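Long-range contacts in lysyl oxidase (Pichia pastoris, PDB 1W7C), which probably oxidises primary amines, lysine side chains among them, with the help of a copper ion and a topaquinone cofactor: residues A507-M512 with E535-E540; Q552-I557 with A571-P576. All coordinates share one frame; numbering follows the deposited sequence.

Contact 1 (A507-M512 with E535-E540); sequences ASQYVM and EVFENE. Unlike the reference sequence in segment 507-512: Gln509 (reference Lys). Unlike the reference sequence in segment 535-540: Phe537 (reference Leu), Asn539 (reference Lys). With CA (calcium ion), chain E.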
loop_
_atom_site.group_PDB
_atom_site.type_symbol
_atom_site.label_atom_id
_atom_site.label_comp_id
_atom_site.label_asym_id
_atom_site.label_seq_id
_atom_site.Cartn_x
_atom_site.Cartn_y
_atom_site.Cartn_z
ATOM N N ALA A 507 -8.368 -23.624 -5.548
ATOM C CA ALA A 507 -7.402 -22.550 -5.501
ATOM C C ALA A 507 -6.525 -22.670 -6.733
ATOM O O ALA A 507 -6.076 -23.742 -7.085
ATOM C CB ALA A 507 -6.546 -22.656 -4.256
ATOM N N SER A 508 -6.288 -21.537 -7.390
ATOM C CA SER A 508 -5.522 -21.525 -8.620
ATOM C C SER A 508 -4.617 -20.338 -8.675
ATOM O O SER A 508 -4.740 -19.392 -7.905
ATOM C CB SER A 508 -6.442 -21.488 -9.831
ATOM O OG SER A 508 -7.103 -20.223 -9.918
ATOM N N GLN A 509 -3.641 -20.399 -9.560
ATOM C CA GLN A 509 -2.825 -19.237 -9.857
ATOM C C GLN A 509 -2.720 -19.065 -11.364
ATOM O O GLN A 509 -2.573 -20.053 -12.097
ATOM C CB GLN A 509 -1.423 -19.411 -9.267
ATOM C CG GLN A 509 -0.656 -20.557 -9.754
ATOM C CD GLN A 509 0.682 -20.665 -9.106
ATOM O OE1 GLN A 509 1.134 -19.741 -8.398
ATOM N NE2 GLN A 509 1.344 -21.812 -9.329
ATOM N N TYR A 510 -2.810 -17.824 -11.809
ATOM C CA TYR A 510 -2.399 -17.476 -13.165
ATOM C C TYR A 510 -0.935 -17.063 -13.120
ATOM O O TYR A 510 -0.620 -15.997 -12.567
ATOM C CB TYR A 510 -3.262 -16.356 -13.746
ATOM C CG TYR A 510 -4.628 -16.835 -14.208
ATOM C CD1 TYR A 510 -5.686 -16.931 -13.342
ATOM C CD2 TYR A 510 -4.829 -17.259 -15.503
ATOM C CE1 TYR A 510 -6.917 -17.382 -13.758
ATOM C CE2 TYR A 510 -6.054 -17.733 -15.917
ATOM C CZ TYR A 510 -7.100 -17.788 -15.041
ATOM O OH TYR A 510 -8.337 -18.259 -15.443
ATOM N N VAL A 511 -0.064 -17.907 -13.650
ATOM C CA VAL A 511 1.370 -17.690 -13.672
ATOM C C VAL A 511 1.676 -16.875 -14.920
ATOM O O VAL A 511 1.169 -17.167 -16.004
ATOM C CB VAL A 511 2.142 -19.050 -13.701
ATOM C CG1 VAL A 511 3.642 -18.880 -13.851
ATOM C CG2 VAL A 511 1.775 -19.860 -12.480
ATOM N N MET A 512 2.543 -15.875 -14.773
ATOM C CA MET A 512 2.934 -14.987 -15.864
ATOM C C MET A 512 4.375 -15.214 -16.190
ATOM O O MET A 512 5.210 -15.214 -15.309
ATOM C CB MET A 512 2.743 -13.542 -15.410
ATOM C CG MET A 512 1.322 -13.170 -15.020
ATOM S SD MET A 512 1.274 -11.590 -14.193
ATOM C CE MET A 512 -0.485 -11.458 -13.932
ATOM N N GLU A 535 -2.818 -22.584 -13.251
ATOM C CA GLU A 535 -2.384 -23.799 -12.578
ATOM C C GLU A 535 -3.220 -23.997 -11.335
ATOM O O GLU A 535 -3.398 -23.087 -10.582
ATOM C CB GLU A 535 -0.897 -23.713 -12.191
ATOM C CG GLU A 535 0.036 -23.459 -13.353
ATOM C CD GLU A 535 1.523 -23.498 -13.002
ATOM O OE1 GLU A 535 1.878 -23.388 -11.808
ATOM O OE2 GLU A 535 2.330 -23.602 -13.939
ATOM N N VAL A 536 -3.729 -25.201 -11.142
ATOM C CA VAL A 536 -4.552 -25.532 -9.976
ATOM C C VAL A 536 -3.668 -26.026 -8.846
ATOM O O VAL A 536 -2.809 -26.843 -9.060
ATOM C CB VAL A 536 -5.558 -26.611 -10.326
ATOM C CG1 VAL A 536 -6.399 -27.012 -9.099
ATOM C CG2 VAL A 536 -6.442 -26.144 -11.451
ATOM N N PHE A 537 -3.882 -25.489 -7.645
ATOM C CA PHE A 537 -3.248 -25.998 -6.420
ATOM C C PHE A 537 -4.053 -27.238 -5.994
ATOM O O PHE A 537 -5.081 -27.126 -5.326
ATOM C CB PHE A 537 -3.253 -24.932 -5.317
ATOM C CG PHE A 537 -2.308 -23.797 -5.550
ATOM C CD1 PHE A 537 -2.784 -22.554 -5.834
ATOM C CD2 PHE A 537 -0.952 -23.940 -5.366
ATOM C CE1 PHE A 537 -1.948 -21.497 -6.038
ATOM C CE2 PHE A 537 -0.107 -22.847 -5.524
ATOM C CZ PHE A 537 -0.603 -21.648 -5.887
ATOM N N GLU A 538 -3.616 -28.414 -6.444
ATOM C CA GLU A 538 -4.408 -29.633 -6.287
ATOM C C GLU A 538 -4.423 -30.180 -4.865
ATOM O O GLU A 538 -5.368 -30.857 -4.499
ATOM C CB GLU A 538 -3.922 -30.713 -7.272
ATOM C CG GLU A 538 -4.129 -30.314 -8.717
ATOM C CD GLU A 538 -3.838 -31.426 -9.713
ATOM O OE1 GLU A 538 -3.401 -32.521 -9.310
ATOM O OE2 GLU A 538 -4.063 -31.192 -10.907
ATOM N N ASN A 539 -3.360 -29.911 -4.101
ATOM C CA ASN A 539 -3.118 -30.538 -2.804
ATOM C C ASN A 539 -2.557 -29.514 -1.858
ATOM O O ASN A 539 -1.924 -28.562 -2.296
ATOM C CB ASN A 539 -2.107 -31.711 -2.878
ATOM C CG ASN A 539 -2.616 -32.868 -3.633
ATOM O OD1 ASN A 539 -2.626 -32.845 -4.859
ATOM N ND2 ASN A 539 -3.054 -33.918 -2.919
ATOM N N GLU A 540 -2.749 -29.726 -0.568
ATOM C CA GLU A 540 -2.083 -28.921 0.437
ATOM C C GLU A 540 -0.561 -29.072 0.229
ATOM O O GLU A 540 -0.043 -30.178 0.096
ATOM C CB GLU A 540 -2.466 -29.409 1.834
ATOM C CG GLU A 540 -3.913 -29.222 2.163
ATOM C CD GLU A 540 -4.340 -29.869 3.475
ATOM O OE1 GLU A 540 -3.727 -30.901 3.858
ATOM O OE2 GLU A 540 -5.294 -29.328 4.102
HETATM CA CA CA E . -5.112 -30.972 5.913
HETATM O O HOH W 1 -7.716 -26.404 -5.713
HETATM O O HOH W 2 -6.847 -29.558 6.782
HETATM O O HOH W 3 -5.459 -31.886 8.125
#

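Contact 2 (Q552-I557 with A571-P576); sequences QGILLI and AYNIMP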
loop_
_atom_site.group_PDB
_atom_site.type_symbol
_atom_site.label_atom_id
_atom_site.label_comp_id
_atom_site.label_asym_id
_atom_site.label_seq_id
_atom_site.Cartn_x
_atom_site.Cartn_y
_atom_site.Cartn_z
ATOM N N GLN A 552 4.748 -11.903 -10.576
ATOM C CA GLN A 552 4.339 -12.596 -11.806
ATOM C C GLN A 552 3.353 -13.728 -11.549
ATOM O O GLN A 552 3.515 -14.864 -12.038
ATOM C CB GLN A 552 5.557 -13.077 -12.583
ATOM C CG GLN A 552 6.242 -11.880 -13.267
ATOM C CD GLN A 552 7.425 -12.212 -14.153
ATOM O OE1 GLN A 552 8.321 -11.366 -14.263
ATOM N NE2 GLN A 552 7.419 -13.382 -14.839
ATOM N N GLY A 553 2.274 -13.419 -10.851
ATOM C CA GLY A 553 1.206 -14.381 -10.677
ATOM C C GLY A 553 0.033 -13.723 -9.971
ATOM O O GLY A 553 0.198 -12.696 -9.295
ATOM N N ILE A 554 -1.136 -14.316 -10.164
ATOM C CA ILE A 554 -2.405 -13.925 -9.502
ATOM C C ILE A 554 -2.970 -15.159 -8.826
ATOM O O ILE A 554 -3.160 -16.181 -9.479
ATOM C CB ILE A 554 -3.431 -13.376 -10.554
ATOM C CG1 ILE A 554 -2.923 -12.042 -11.134
ATOM C CG2 ILE A 554 -4.853 -13.268 -9.980
ATOM C CD1 ILE A 554 -3.724 -11.546 -12.347
ATOM N N LEU A 555 -3.240 -15.047 -7.528
ATOM C CA LEU A 555 -3.769 -16.158 -6.707
ATOM C C LEU A 555 -5.280 -15.999 -6.534
ATOM O O LEU A 555 -5.775 -14.966 -6.081
ATOM C CB LEU A 555 -3.137 -16.183 -5.323
ATOM C CG LEU A 555 -3.632 -17.267 -4.357
ATOM C CD1 LEU A 555 -3.309 -18.617 -4.834
ATOM C CD2 LEU A 555 -3.045 -17.033 -2.967
ATOM N N LEU A 556 -6.003 -17.065 -6.859
ATOM C CA LEU A 556 -7.446 -17.090 -6.815
ATOM C C LEU A 556 -7.989 -18.184 -5.911
ATOM O O LEU A 556 -7.469 -19.305 -5.905
ATOM C CB LEU A 556 -8.055 -17.296 -8.215
ATOM C CG LEU A 556 -7.691 -16.333 -9.333
ATOM C CD1 LEU A 556 -8.334 -16.756 -10.632
ATOM C CD2 LEU A 556 -8.017 -14.891 -8.956
ATOM N N ILE A 557 -9.103 -17.876 -5.248
ATOM C CA ILE A 557 -10.024 -18.867 -4.771
ATOM C C ILE A 557 -11.241 -18.835 -5.687
ATOM O O ILE A 557 -11.932 -17.833 -5.780
ATOM C CB ILE A 557 -10.417 -18.645 -3.317
ATOM C CG1 ILE A 557 -9.175 -18.569 -2.400
ATOM C CG2 ILE A 557 -11.414 -19.721 -2.857
ATOM C CD1 ILE A 557 -8.281 -19.758 -2.362
ATOM N N ALA A 571 -14.569 -16.035 -8.895
ATOM C CA ALA A 571 -13.369 -16.086 -8.054
ATOM C C ALA A 571 -13.173 -14.813 -7.262
ATOM O O ALA A 571 -13.727 -13.768 -7.575
ATOM C CB ALA A 571 -12.139 -16.374 -8.910
ATOM N N TYR A 572 -12.371 -14.935 -6.210
ATOM C CA TYR A 572 -11.793 -13.803 -5.502
ATOM C C TYR A 572 -10.287 -13.941 -5.570
ATOM O O TYR A 572 -9.728 -15.035 -5.424
ATOM C CB TYR A 572 -12.285 -13.693 -4.032
ATOM C CG TYR A 572 -13.394 -12.687 -3.834
ATOM C CD1 TYR A 572 -14.684 -12.929 -4.297
ATOM C CD2 TYR A 572 -13.155 -11.472 -3.205
ATOM C CE1 TYR A 572 -15.670 -11.983 -4.158
ATOM C CE2 TYR A 572 -14.157 -10.523 -3.037
ATOM C CZ TYR A 572 -15.429 -10.764 -3.521
ATOM O OH TYR A 572 -16.447 -9.864 -3.394
ATOM N N ASN A 573 -9.647 -12.801 -5.818
ATOM C CA ASN A 573 -8.183 -12.707 -5.857
ATOM C C ASN A 573 -7.697 -12.237 -4.503
ATOM O O ASN A 573 -8.156 -11.212 -4.019
ATOM C CB ASN A 573 -7.822 -11.737 -7.005
ATOM C CG ASN A 573 -6.381 -11.269 -7.051
ATOM O OD1 ASN A 573 -6.155 -10.129 -7.506
ATOM N ND2 ASN A 573 -5.435 -12.092 -6.702
ATOM N N ILE A 574 -6.771 -13.020 -3.943
ATOM C CA ILE A 574 -6.033 -12.621 -2.733
ATOM C C ILE A 574 -4.796 -11.875 -3.220
ATOM O O ILE A 574 -3.874 -12.494 -3.770
ATOM C CB ILE A 574 -5.626 -13.825 -1.878
ATOM C CG1 ILE A 574 -6.837 -14.710 -1.551
ATOM C CG2 ILE A 574 -4.939 -13.328 -0.613
ATOM C CD1 ILE A 574 -6.479 -15.974 -0.776
ATOM N N MET A 575 -4.812 -10.547 -3.044
ATOM C CA MET A 575 -3.820 -9.640 -3.658
ATOM C C MET A 575 -2.951 -9.093 -2.515
ATOM O O MET A 575 -3.456 -8.405 -1.642
ATOM C CB MET A 575 -4.610 -8.496 -4.339
ATOM C CG MET A 575 -3.708 -7.459 -4.940
ATOM S SD MET A 575 -4.612 -6.065 -5.657
ATOM C CE MET A 575 -6.052 -6.815 -6.046
ATOM N N PRO A 576 -1.651 -9.357 -2.518
ATOM C CA PRO A 576 -0.798 -8.767 -1.480
ATOM C C PRO A 576 -0.635 -7.269 -1.656
ATOM O O PRO A 576 -0.600 -6.781 -2.764
ATOM C CB PRO A 576 0.533 -9.469 -1.665
ATOM C CG PRO A 576 0.544 -9.849 -3.144
ATOM C CD PRO A 576 -0.894 -10.191 -3.486
HETATM O O HOH W 4 -2.516 -12.573 -6.130
#

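Contact 1 (A507-M512 with E535-E540)
The ring of Phe537 meets Ala507 edge-on: the carbonyl carbon of Ala507 lies in the ring plane, and Ala507 O sits near that plane, 3.7 Å from CD1 of Phe537. At CZ the ring is approached obliquely by the amide of Gln509, whose OE1 comes within 3.6 Å of Phe537 CZ, amide and ring planes being 43° apart. Leu604, Ile545 and Leu555 also pack on this ring. All this lies at the base of the antiparallel β-hairpin of strands 504-518 and 526-536. Gln509 and Glu535 form a hydrogen-bonded pair, with Gln509 N to Glu535 O 2.9 Å and Glu535 N to Gln509 O 2.8 Å. With CG between the backbone N and the carbonyl carbon (chi1 60°), Gln509 CG lies by CB and O of Glu535, and the extended chain carries NE2 to a weak, bent bond with Glu535 OE1 (3.0 Å). CG2 of Val511 touches that same carboxylate. Beyond the hairpin, Glu540 clasps a calcium ion with both carboxylate oxygens; Asp635, Glu637 and the carbonyl of Phe633 complete the protein ligands. Backbone pairing continues with Phe537 N bonded to Ala507 O (2.9 Å), beside which a water joins Ala507 N to Phe537 O.

Contact 2 (Q552-I557 with A571-P576)
Leu555 O is the focus of the polar contacts to Asn573 and Ile574, gripped by two donors that arrive from opposite faces of its carbonyl plane. Ile574 N bonds to Leu555 O at 3.1 Å, and ND2 of Asn573 to the same oxygen at 3.0 Å, the acceptor lying nearly in the plane of the Asn573 amide. CG of Asn573, anti to the backbone N (chi1 168°), lies near both Leu555 O and Ile554 CG2, and this methyl packs against the amide, 3.5 Å from Asn573 ND2. A water accepts from Leu555 N and Asn573 ND2 and donates to Ile574 O, so it completes the polar link where the strands diverge. Further along, Ile557 and Tyr572 form a regular antiparallel hydrogen-bonded pair, with Ile557 N to Tyr572 O 2.9 Å and Tyr572 N to Ile557 O 3.0 Å.

Apolar contacts flank this pairing on both faces of the sheet. With Asn573 goes Leu556, whose CD2 touches Asn573 CB at 3.7 Å, while its CD1 meets Ala571 CB. On the other face CD1 of Ile574 meets both CG1 of Ile557 and CD2 of Leu555. An alanine in place of Asn573 would probably leave Leu555 O with one fewer donor and the water without one of its anchors.

The strand axes run 137° apart, a strongly twisted antiparallel arrangement in the enzyme domain. Strand 504-518 pairs with the outer edge of 553-559 and strand 670-678 with that of 569-576, while Leu498 of strand 488-498 packs against Ile557, Tyr572 and Ile574.

Overall arrangement
Contacts 1 and 2 are successive pairings in one antiparallel run of strands, 526-536, 504-518, 553-559 and 569-576. Ser508 O to Leu556 N (2.8 Å) and Tyr510 N to Ile554 O (2.9 Å) are probable hydrogen bonds between their middle strands. Contact 1 is partly buried, and its side-chain chemistry is mixed: an aromatic ring, an amide and a carboxylate, with a calcium ligand further along the chain. Contact 2 is buried and mainly aliphatic, its polar asparagine serving a backbone carbonyl and a water; it lies near the other calcium site. Both contacts also touch the second subunit, through Tyr510 and Met512 in one and Gln552, Ile554 and Met575 in the other.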